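Local coordinates for protein glycoside Hydrolase Family 43_12 (Metagenome, PDB 7JVH) that probably hydrolyses glycosidic bonds in plant cell-wall polysaccharides of the arabinoxylan type, as a family 43 glycoside hydrolase, at residues Glu38-Ala43 / His440-Ala445; Glu51-Ile56 / Leu357-Lys362; Pro112-Ile117 / Glu427-Ser432. One frame throughout, in Å; residues are numbered along the deposited sequence.

Overall arrangement
Interactions 1 and 2 lie on the same side of the chain's centre, their centres about 16 Å apart, both partly buried. They are linked directly: helix 40-43 precedes strand 51-53, the ring of Tyr42 packs on Ile359, and the Tyr53 hydroxyl, bonded to Asn45 O, also lies near the Tyr42 carbonyl, a probable hydrogen bond. Interaction 1 is dominated by carboxylates from Glu38, Asp39 and Asp40 meeting the sandwich, whereas interaction 2 is a strand pair with aromatic and aliphatic packing beside it. Interaction 3, a surface contact with its centre about 30 and 35 Å from the other two, joins propeller and sandwich loops through van der Waals contacts, with no hydrogen bond between its segments.

Interaction 1 of 3, residues Glu38-Ala43 / His440-Ala445; sequences EDDIYA and HIKYTA
His440 meets the carboxylate of Asp39 through carbon: Asp39 OD2 lies 3.2 Å from His440 CB and close to the imidazole plane at the ring edge, the two flat groups being turned 53° against each other. The ring nitrogens are engaged by others, ND1 with the hydroxyl of Tyr35 and NE2 with the carbonyl of Gly380, which holds the imidazole in its rotation. Ile441 follows with its backbone N 3.4 Å from Asp39 OD2, a weak hydrogen bond, and the next amide is gripped more firmly, Lys442 N donating to Asp39 OD1 over 2.9 Å in a nearly straight line (168°) on the syn side of the carboxylate, somewhat out of its plane. One aspartate thus takes two successive N-H groups, while its OD2 also forms a salt bridge with Arg323, a charge likely to balance the buried carboxylate. Lys442 in turn offers its carbonyl O to Glu38 N, 2.9 Å away. Its side chain sets out with CG beside the backbone N (chi1 -78°) and stays extended to the end; CB passes 3.2 Å from Glu38 O, and NZ arrives at Asp40 at the start of the short helix 40-43. The salt bridge there runs from Lys442 NZ to Asp40 OD1 at 2.9 Å, on the syn lone pair, with a weaker second bond to OD2. Tyr443 turns to the far side, onto Val519 and Thr521. Thr444 OG1 donates to Glu38 OE1 at 2.6 Å and is hydrogen-bonded to Thr520 too. Because Thr444 also pairs with Thr36 through the backbone, the Glu38-Lys442 bond prolongs the antiparallel pairing of strands 28-37 and 442-451 in the concanavalin A-like beta sandwich, at the point where the chain leaves that domain.

Interaction 2 of 3, residues Glu51-Ile56 / Leu357-Lys362; sequences EFYSPI and LSIKQK
Phe52 and Gln361 form the antiparallel hydrogen-bonded pair at the middle of the contact, with Phe52 N to Gln361 O and Gln361 N to Phe52 O both 3.1 Å and nearly along the C=O axis. On their face of the pair the phenyl ring crosses the glutamine obliquely, its CE1 3.2 Å from Gln361 CB. The torsion responsible is chi1 of 76°, which puts the ring between the backbone N and the carbonyl carbon. The other dense region is at Ile359, whose carbonyl O accepts Ser54 N at 2.9 Å while also receiving a CA-H contact from Tyr53. Of the isoleucine side chain, CG1 lies 3.8 Å from Tyr53 CD1, and CD1 lies 3.3 Å from Ser54 O and also touches Pro55 CD, on the residue that follows a cis peptide bond. Strands 51-53 and 360-362 make a separate two-stranded antiparallel sheet, which ties the chain leading into the first blade of the five-bladed beta propeller to the chain leaving the last. The looser, more solvent-exposed end lies at Glu51, Lys360 and Lys362. Lys360 runs alongside Tyr53, pointing the same way, then bends at chi3 (79°), laying CE against the Glu51 carboxylate, with NZ somewhat farther off. That salt bridge is long, Glu51 OE2 to Lys360 NZ being 3.5 Å, and the carboxylate is held more firmly by the backbone N of Lys48 at OE1. Replacing Glu51 by alanine is likely to cost the Lys360 ammonium this distant carboxylate and the Lys48 amide its acceptor. Paired with Glu51, exposed Lys362 starts its side chain away from the partner strand; its carbonyl O lies at the edge of the Phe52 ring, 3.5 Å from CE1.

Interaction 3 of 3, residues Pro112-Ile117 / Glu427-Ser432; sequences PTTCGI and EVQPIS
Thr113 and Pro430 meet where a type I beta turn, Pro112 to Cys115, of the propeller abuts an inverse gamma turn centred on Val428 in the concanavalin A-like sandwich, so that two surface loops join the domains. The conformation of Thr113 decides what it presents: with chi1 at -48° its CG2 methyl stands anti to the backbone N and rests 3.7 Å from Pro430 CD, while OG1 turns back to the carboxylate of Asp111. Thr114 adopts a different rotamer. Its hydroxyl sits between the backbone N and the carbonyl carbon (chi1 67°), and the methyl CG2 stands anti to the carbonyl carbon, beside the backbone N, where it lies alongside the Gln429 side chain, both pointing the same way, with Thr114 CG2 3.7 Å from Gln429 NE2. Gln429 starts out away from the turn, and the bend at chi2 (-69°) brings its amide back to that methyl. Val428 reaches the turn through a single branch: CG1, anti to the backbone N, approaches two carbonyls in succession, Thr114 O at 3.5 Å and Cys115 O at 3.7 Å. The second of these oxygens also accepts a hydrogen bond from Arg401 NE. The carbonyl of Thr113 lies against the backbone of the sandwich loop, where Gln429 CA makes a bent C-H...O contact with Thr113 O at 3.3 Å.

Interaction 1 of 3, residues Glu38-Ala43 / His440-Ala445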
loop_
_atom_site.group_PDB
_atom_site.type_symbol
_atom_site.label_atom_id
_atom_site.label_comp_id
_atom_site.label_asym_id
_atom_site.label_seq_id
_atom_site.Cartn_x
_atom_site.Cartn_y
_atom_site.Cartn_z
ATOM N N GLU A 38 -0.435 -18.485 4.285
ATOM C CA GLU A 38 -0.873 -19.866 4.036
ATOM C C GLU A 38 -1.904 -19.891 2.904
ATOM O O GLU A 38 -2.960 -20.521 3.025
ATOM C CB GLU A 38 -1.518 -20.501 5.291
ATOM C CG GLU A 38 -0.708 -20.456 6.581
ATOM C CD GLU A 38 -1.588 -20.570 7.838
ATOM O OE1 GLU A 38 -2.555 -19.804 8.010
ATOM O OE2 GLU A 38 -1.302 -21.428 8.701
ATOM N N ASP A 39 -1.594 -19.211 1.796
ATOM C CA ASP A 39 -2.484 -19.177 0.648
ATOM C C ASP A 39 -2.395 -20.438 -0.216
ATOM O O ASP A 39 -1.301 -20.994 -0.440
ATOM C CB ASP A 39 -2.240 -17.926 -0.205
ATOM C CG ASP A 39 -2.943 -16.694 0.355
ATOM O OD1 ASP A 39 -3.960 -16.864 1.096
ATOM O OD2 ASP A 39 -2.465 -15.563 0.041
ATOM N N ASP A 40 -3.572 -20.889 -0.671
ATOM C CA ASP A 40 -3.744 -22.056 -1.513
ATOM C C ASP A 40 -2.926 -21.968 -2.812
ATOM O O ASP A 40 -2.274 -22.935 -3.209
ATOM C CB ASP A 40 -5.226 -22.221 -1.862
ATOM C CG ASP A 40 -6.093 -22.490 -0.656
ATOM O OD1 ASP A 40 -5.577 -22.851 0.425
ATOM O OD2 ASP A 40 -7.323 -22.344 -0.778
ATOM N N ILE A 41 -2.973 -20.799 -3.457
ATOM C CA ILE A 41 -2.421 -20.595 -4.782
ATOM C C ILE A 41 -0.917 -20.941 -4.872
ATOM O O ILE A 41 -0.460 -21.483 -5.872
ATOM C CB ILE A 41 -2.686 -19.151 -5.305
ATOM C CG1 ILE A 41 -2.519 -19.071 -6.824
ATOM C CG2 ILE A 41 -1.775 -18.145 -4.624
ATOM C CD1 ILE A 41 -3.631 -19.769 -7.585
ATOM N N TYR A 42 -0.165 -20.602 -3.823
ATOM C CA TYR A 42 1.274 -20.805 -3.782
ATOM C C TYR A 42 1.591 -22.271 -3.486
ATOM O O TYR A 42 2.534 -22.834 -4.069
ATOM C CB TYR A 42 1.927 -19.912 -2.732
ATOM C CG TYR A 42 1.650 -18.440 -2.948
ATOM C CD1 TYR A 42 2.053 -17.817 -4.113
ATOM C CD2 TYR A 42 0.989 -17.668 -1.985
ATOM C CE1 TYR A 42 1.821 -16.489 -4.327
ATOM C CE2 TYR A 42 0.747 -16.321 -2.192
ATOM C CZ TYR A 42 1.164 -15.739 -3.367
ATOM O OH TYR A 42 0.939 -14.405 -3.596
ATOM N N ALA A 43 0.802 -22.875 -2.584
ATOM C CA ALA A 43 0.932 -24.283 -2.220
ATOM C C ALA A 43 0.642 -25.222 -3.402
ATOM O O ALA A 43 1.280 -26.255 -3.545
ATOM C CB ALA A 43 0.008 -24.596 -1.046
ATOM N N HIS A 440 -1.873 -11.944 2.770
ATOM C CA HIS A 440 -2.505 -13.177 2.312
ATOM C C HIS A 440 -3.969 -13.202 2.711
ATOM O O HIS A 440 -4.365 -12.577 3.724
ATOM C CB HIS A 440 -1.830 -14.395 2.974
ATOM C CG HIS A 440 -0.363 -14.472 2.723
ATOM N ND1 HIS A 440 0.544 -13.726 3.438
ATOM C CD2 HIS A 440 0.357 -15.202 1.839
ATOM C CE1 HIS A 440 1.763 -13.993 2.998
ATOM N NE2 HIS A 440 1.676 -14.891 2.035
ATOM N N ILE A 441 -4.755 -13.972 1.947
ATOM C CA ILE A 441 -6.162 -14.205 2.273
ATOM C C ILE A 441 -6.235 -15.138 3.482
ATOM O O ILE A 441 -7.031 -14.925 4.397
ATOM C CB ILE A 441 -6.924 -14.831 1.090
ATOM C CG1 ILE A 441 -6.766 -13.979 -0.169
ATOM C CG2 ILE A 441 -8.404 -14.936 1.430
ATOM C CD1 ILE A 441 -7.337 -14.630 -1.406
ATOM N N LYS A 442 -5.396 -16.176 3.461
ATOM C CA LYS A 442 -5.285 -17.135 4.559
ATOM C C LYS A 442 -3.991 -16.905 5.322
ATOM O O LYS A 442 -2.918 -17.034 4.762
ATOM C CB LYS A 442 -5.298 -18.558 4.033
ATOM C CG LYS A 442 -6.668 -19.070 3.649
ATOM C CD LYS A 442 -6.560 -20.483 3.092
ATOM C CE LYS A 442 -7.942 -21.029 2.772
ATOM N NZ LYS A 442 -7.838 -22.414 2.200
ATOM N N TYR A 443 -4.105 -16.544 6.600
ATOM C CA TYR A 443 -2.939 -16.333 7.438
ATOM C C TYR A 443 -3.215 -16.710 8.895
ATOM O O TYR A 443 -4.354 -16.927 9.307
ATOM C CB TYR A 443 -2.368 -14.897 7.301
ATOM C CG TYR A 443 -3.005 -13.839 8.168
ATOM C CD1 TYR A 443 -2.508 -13.564 9.444
ATOM C CD2 TYR A 443 -4.089 -13.089 7.715
ATOM C CE1 TYR A 443 -3.078 -12.598 10.244
ATOM C CE2 TYR A 443 -4.652 -12.099 8.499
ATOM C CZ TYR A 443 -4.149 -11.866 9.762
ATOM O OH TYR A 443 -4.740 -10.894 10.556
ATOM N N THR A 444 -2.120 -16.822 9.639
ATOM C CA THR A 444 -2.098 -17.175 11.034
ATOM C C THR A 444 -1.002 -16.314 11.612
ATOM O O THR A 444 0.080 -16.219 11.047
ATOM C CB THR A 444 -1.776 -18.678 11.259
ATOM O OG1 THR A 444 -2.778 -19.478 10.627
ATOM C CG2 THR A 444 -1.731 -19.030 12.739
ATOM N N ALA A 445 -1.305 -15.660 12.738
ATOM C CA ALA A 445 -0.373 -14.769 13.393
ATOM C C ALA A 445 -0.518 -14.932 14.881
ATOM O O ALA A 445 -1.588 -15.315 15.372
ATOM C CB ALA A 445 -0.668 -13.333 12.975
#

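Interaction 2 of 3, residues Glu51-Ile56 / Leu357-Lys362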
loop_
_atom_site.group_PDB
_atom_site.type_symbol
_atom_site.label_atom_id
_atom_site.label_comp_id
_atom_site.label_asym_id
_atom_site.label_seq_id
_atom_site.Cartn_x
_atom_site.Cartn_y
_atom_site.Cartn_z
ATOM N N GLU A 51 11.409 -19.483 -11.999
ATOM C CA GLU A 51 10.099 -18.815 -11.904
ATOM C C GLU A 51 10.042 -17.937 -10.656
ATOM O O GLU A 51 10.918 -18.053 -9.814
ATOM C CB GLU A 51 9.018 -19.889 -11.879
ATOM C CG GLU A 51 8.782 -20.531 -13.226
ATOM C CD GLU A 51 7.854 -21.721 -13.164
ATOM O OE1 GLU A 51 8.022 -22.522 -12.247
ATOM O OE2 GLU A 51 6.979 -21.842 -14.021
ATOM N N PHE A 52 9.041 -17.067 -10.597
ATOM C CA PHE A 52 8.787 -16.181 -9.435
ATOM C C PHE A 52 7.290 -15.920 -9.358
ATOM O O PHE A 52 6.601 -16.109 -10.344
ATOM C CB PHE A 52 9.570 -14.873 -9.509
ATOM C CG PHE A 52 9.045 -13.836 -10.467
ATOM C CD1 PHE A 52 9.186 -13.995 -11.830
ATOM C CD2 PHE A 52 8.439 -12.683 -10.009
ATOM C CE1 PHE A 52 8.738 -13.029 -12.707
ATOM C CE2 PHE A 52 7.969 -11.733 -10.893
ATOM C CZ PHE A 52 8.117 -11.908 -12.241
ATOM N N TYR A 53 6.818 -15.582 -8.167
ATOM C CA TYR A 53 5.423 -15.233 -7.937
ATOM C C TYR A 53 5.188 -13.740 -8.179
ATOM O O TYR A 53 5.995 -12.908 -7.763
ATOM C CB TYR A 53 5.029 -15.604 -6.503
ATOM C CG TYR A 53 5.003 -17.104 -6.220
ATOM C CD1 TYR A 53 4.251 -17.966 -7.011
ATOM C CD2 TYR A 53 5.697 -17.652 -5.143
ATOM C CE1 TYR A 53 4.186 -19.310 -6.745
ATOM C CE2 TYR A 53 5.643 -19.007 -4.870
ATOM C CZ TYR A 53 4.889 -19.833 -5.679
ATOM O OH TYR A 53 4.825 -21.184 -5.455
ATOM N N SER A 54 4.042 -13.551 -8.822
ATOM C CA SER A 54 3.380 -12.279 -9.153
ATOM C C SER A 54 1.943 -12.329 -8.638
ATOM O O SER A 54 1.130 -13.084 -9.126
ATOM C CB SER A 54 3.432 -11.962 -10.597
ATOM O OG SER A 54 3.004 -10.640 -10.811
ATOM N N PRO A 55 1.655 -11.274 -7.627
ATOM C CA PRO A 55 2.323 -10.018 -7.265
ATOM C C PRO A 55 3.653 -10.106 -6.517
ATOM O O PRO A 55 3.811 -10.915 -5.602
ATOM C CB PRO A 55 1.297 -9.360 -6.343
ATOM C CG PRO A 55 0.567 -10.490 -5.712
ATOM C CD PRO A 55 0.461 -11.525 -6.803
ATOM N N ILE A 56 4.584 -9.235 -6.889
ATOM C CA ILE A 56 5.940 -9.207 -6.276
ATOM C C ILE A 56 5.869 -8.571 -4.895
ATOM O O ILE A 56 6.784 -8.790 -4.126
ATOM C CB ILE A 56 6.945 -8.499 -7.193
ATOM C CG1 ILE A 56 6.653 -7.005 -7.312
ATOM C CG2 ILE A 56 6.970 -9.176 -8.547
ATOM C CD1 ILE A 56 6.999 -6.436 -8.659
ATOM N N LEU A 357 -4.446 -13.690 -15.575
ATOM C CA LEU A 357 -3.095 -13.756 -14.996
ATOM C C LEU A 357 -2.877 -15.057 -14.224
ATOM O O LEU A 357 -3.833 -15.611 -13.688
ATOM C CB LEU A 357 -2.931 -12.572 -14.049
ATOM C CG LEU A 357 -2.894 -11.198 -14.697
ATOM C CD1 LEU A 357 -2.907 -10.117 -13.635
ATOM C CD2 LEU A 357 -1.670 -11.053 -15.571
ATOM N N SER A 358 -1.652 -15.553 -14.244
ATOM C CA SER A 358 -1.300 -16.646 -13.369
ATOM C C SER A 358 -0.261 -16.145 -12.391
ATOM O O SER A 358 0.466 -15.181 -12.654
ATOM C CB SER A 358 -0.816 -17.874 -14.138
ATOM O OG SER A 358 0.221 -17.524 -15.016
ATOM N N ILE A 359 -0.212 -16.837 -11.253
ATOM C CA ILE A 359 0.683 -16.545 -10.147
ATOM C C ILE A 359 2.166 -16.657 -10.489
ATOM O O ILE A 359 2.985 -16.008 -9.857
ATOM C CB ILE A 359 0.308 -17.436 -8.954
ATOM C CG1 ILE A 359 0.740 -16.783 -7.650
ATOM C CG2 ILE A 359 0.850 -18.840 -9.121
ATOM C CD1 ILE A 359 -0.047 -15.554 -7.273
ATOM N N LYS A 360 2.490 -17.463 -11.511
ATOM C CA LYS A 360 3.875 -17.719 -11.924
ATOM C C LYS A 360 4.212 -17.020 -13.209
ATOM O O LYS A 360 3.435 -17.036 -14.132
ATOM C CB LYS A 360 4.110 -19.200 -12.116
ATOM C CG LYS A 360 4.080 -19.964 -10.808
ATOM C CD LYS A 360 3.754 -21.429 -11.032
ATOM C CE LYS A 360 4.933 -22.224 -11.515
ATOM N NZ LYS A 360 4.505 -23.476 -12.195
ATOM N N GLN A 361 5.408 -16.452 -13.223
ATOM C CA GLN A 361 5.990 -15.746 -14.379
ATOM C C GLN A 361 7.427 -16.229 -14.496
ATOM O O GLN A 361 8.031 -16.500 -13.460
ATOM C CB GLN A 361 6.102 -14.251 -14.093
ATOM C CG GLN A 361 4.773 -13.565 -13.856
ATOM C CD GLN A 361 4.097 -13.363 -15.177
ATOM O OE1 GLN A 361 4.729 -12.947 -16.128
ATOM N NE2 GLN A 361 2.820 -13.683 -15.247
ATOM N N LYS A 362 7.950 -16.325 -15.713
ATOM C CA LYS A 362 9.363 -16.725 -15.834
ATOM C C LYS A 362 10.186 -15.519 -15.406
ATOM O O LYS A 362 9.785 -14.428 -15.732
ATOM C CB LYS A 362 9.635 -17.136 -17.280
ATOM C CG LYS A 362 8.483 -17.856 -17.957
ATOM C CD LYS A 362 8.689 -18.113 -19.428
ATOM C CE LYS A 362 7.700 -17.395 -20.319
ATOM N NZ LYS A 362 6.896 -18.329 -21.136
#

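Interaction 3 of 3, residues Pro112-Ile117 / Glu427-Ser432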
loop_
_atom_site.group_PDB
_atom_site.type_symbol
_atom_site.label_atom_id
_atom_site.label_comp_id
_atom_site.label_asym_id
_atom_site.label_seq_id
_atom_site.Cartn_x
_atom_site.Cartn_y
_atom_site.Cartn_z
ATOM N N PRO A 112 -0.320 12.725 9.545
ATOM C CA PRO A 112 -1.676 12.239 9.314
ATOM C C PRO A 112 -2.547 12.100 10.575
ATOM O O PRO A 112 -3.502 11.326 10.559
ATOM C CB PRO A 112 -1.422 10.873 8.667
ATOM C CG PRO A 112 -0.087 10.418 9.210
ATOM C CD PRO A 112 0.628 11.623 9.773
ATOM N N THR A 113 -2.232 12.876 11.619
ATOM C CA THR A 113 -2.971 12.897 12.890
ATOM C C THR A 113 -4.470 12.641 12.735
ATOM O O THR A 113 -4.995 11.754 13.366
ATOM C CB THR A 113 -2.751 14.240 13.603
ATOM O OG1 THR A 113 -1.359 14.542 13.604
ATOM C CG2 THR A 113 -3.248 14.213 15.033
ATOM N N THR A 114 -5.134 13.433 11.882
ATOM C CA THR A 114 -6.583 13.369 11.665
ATOM C C THR A 114 -6.985 13.020 10.223
ATOM O O THR A 114 -8.102 13.321 9.785
ATOM C CB THR A 114 -7.291 14.685 12.092
ATOM O OG1 THR A 114 -6.902 15.757 11.229
ATOM C CG2 THR A 114 -6.939 15.054 13.500
ATOM N N CYS A 115 -6.084 12.330 9.516
ATOM C CA CYS A 115 -6.283 11.906 8.141
ATOM C C CYS A 115 -7.377 10.850 8.034
ATOM O O CYS A 115 -7.417 9.908 8.826
ATOM C CB CYS A 115 -4.972 11.334 7.625
ATOM S SG CYS A 115 -4.876 10.960 5.850
ATOM N N GLY A 116 -8.258 11.004 7.044
ATOM C CA GLY A 116 -9.237 9.999 6.708
ATOM C C GLY A 116 -8.559 8.743 6.146
ATOM O O GLY A 116 -7.549 8.817 5.405
ATOM N N ILE A 117 -9.137 7.584 6.489
ATOM C CA ILE A 117 -8.598 6.280 6.153
ATOM C C ILE A 117 -8.347 6.117 4.653
ATOM O O ILE A 117 -7.392 5.443 4.263
ATOM C CB ILE A 117 -9.527 5.158 6.656
ATOM C CG1 ILE A 117 -8.790 3.831 6.704
ATOM C CG2 ILE A 117 -10.794 5.073 5.813
ATOM C CD1 ILE A 117 -7.740 3.746 7.790
ATOM N N GLU A 427 -11.155 6.017 16.948
ATOM C CA GLU A 427 -10.980 7.437 16.738
ATOM C C GLU A 427 -10.114 7.738 15.544
ATOM O O GLU A 427 -9.169 7.010 15.268
ATOM C CB GLU A 427 -10.357 8.078 17.968
ATOM C CG GLU A 427 -11.276 8.097 19.173
ATOM C CD GLU A 427 -10.657 8.770 20.368
ATOM O OE1 GLU A 427 -10.186 9.916 20.249
ATOM O OE2 GLU A 427 -10.648 8.142 21.438
ATOM N N VAL A 428 -10.431 8.852 14.854
ATOM C CA VAL A 428 -9.617 9.375 13.770
ATOM C C VAL A 428 -8.511 10.214 14.426
ATOM O O VAL A 428 -8.512 11.439 14.404
ATOM C CB VAL A 428 -10.468 10.183 12.778
ATOM C CG1 VAL A 428 -9.617 10.753 11.644
ATOM C CG2 VAL A 428 -11.621 9.318 12.264
ATOM N N GLN A 429 -7.542 9.503 15.008
ATOM C CA GLN A 429 -6.474 10.069 15.826
ATOM C C GLN A 429 -5.317 9.083 15.741
ATOM O O GLN A 429 -5.515 7.944 15.332
ATOM C CB GLN A 429 -6.933 10.168 17.294
ATOM C CG GLN A 429 -8.024 11.193 17.572
ATOM C CD GLN A 429 -7.522 12.604 17.413
ATOM O OE1 GLN A 429 -6.566 12.982 18.094
ATOM N NE2 GLN A 429 -8.163 13.412 16.530
ATOM N N PRO A 430 -4.081 9.474 16.118
ATOM C CA PRO A 430 -2.993 8.497 16.237
ATOM C C PRO A 430 -3.273 7.526 17.391
ATOM O O PRO A 430 -3.679 7.973 18.450
ATOM C CB PRO A 430 -1.759 9.368 16.533
ATOM C CG PRO A 430 -2.300 10.674 17.010
ATOM C CD PRO A 430 -3.673 10.854 16.423
ATOM N N ILE A 431 -3.082 6.224 17.151
ATOM C CA ILE A 431 -3.253 5.184 18.174
ATOM C C ILE A 431 -1.942 4.419 18.391
ATOM O O ILE A 431 -1.140 4.291 17.479
ATOM C CB ILE A 431 -4.405 4.206 17.848
ATOM C CG1 ILE A 431 -4.216 3.530 16.494
ATOM C CG2 ILE A 431 -5.727 4.939 17.863
ATOM C CD1 ILE A 431 -5.284 2.507 16.171
ATOM N N SER A 432 -1.734 3.952 19.622
ATOM C CA SER A 432 -0.512 3.269 20.021
ATOM C C SER A 432 -0.604 1.799 19.631
ATOM O O SER A 432 -0.915 0.949 20.451
ATOM C CB SER A 432 -0.259 3.433 21.522
ATOM O OG SER A 432 -1.454 3.230 22.244
#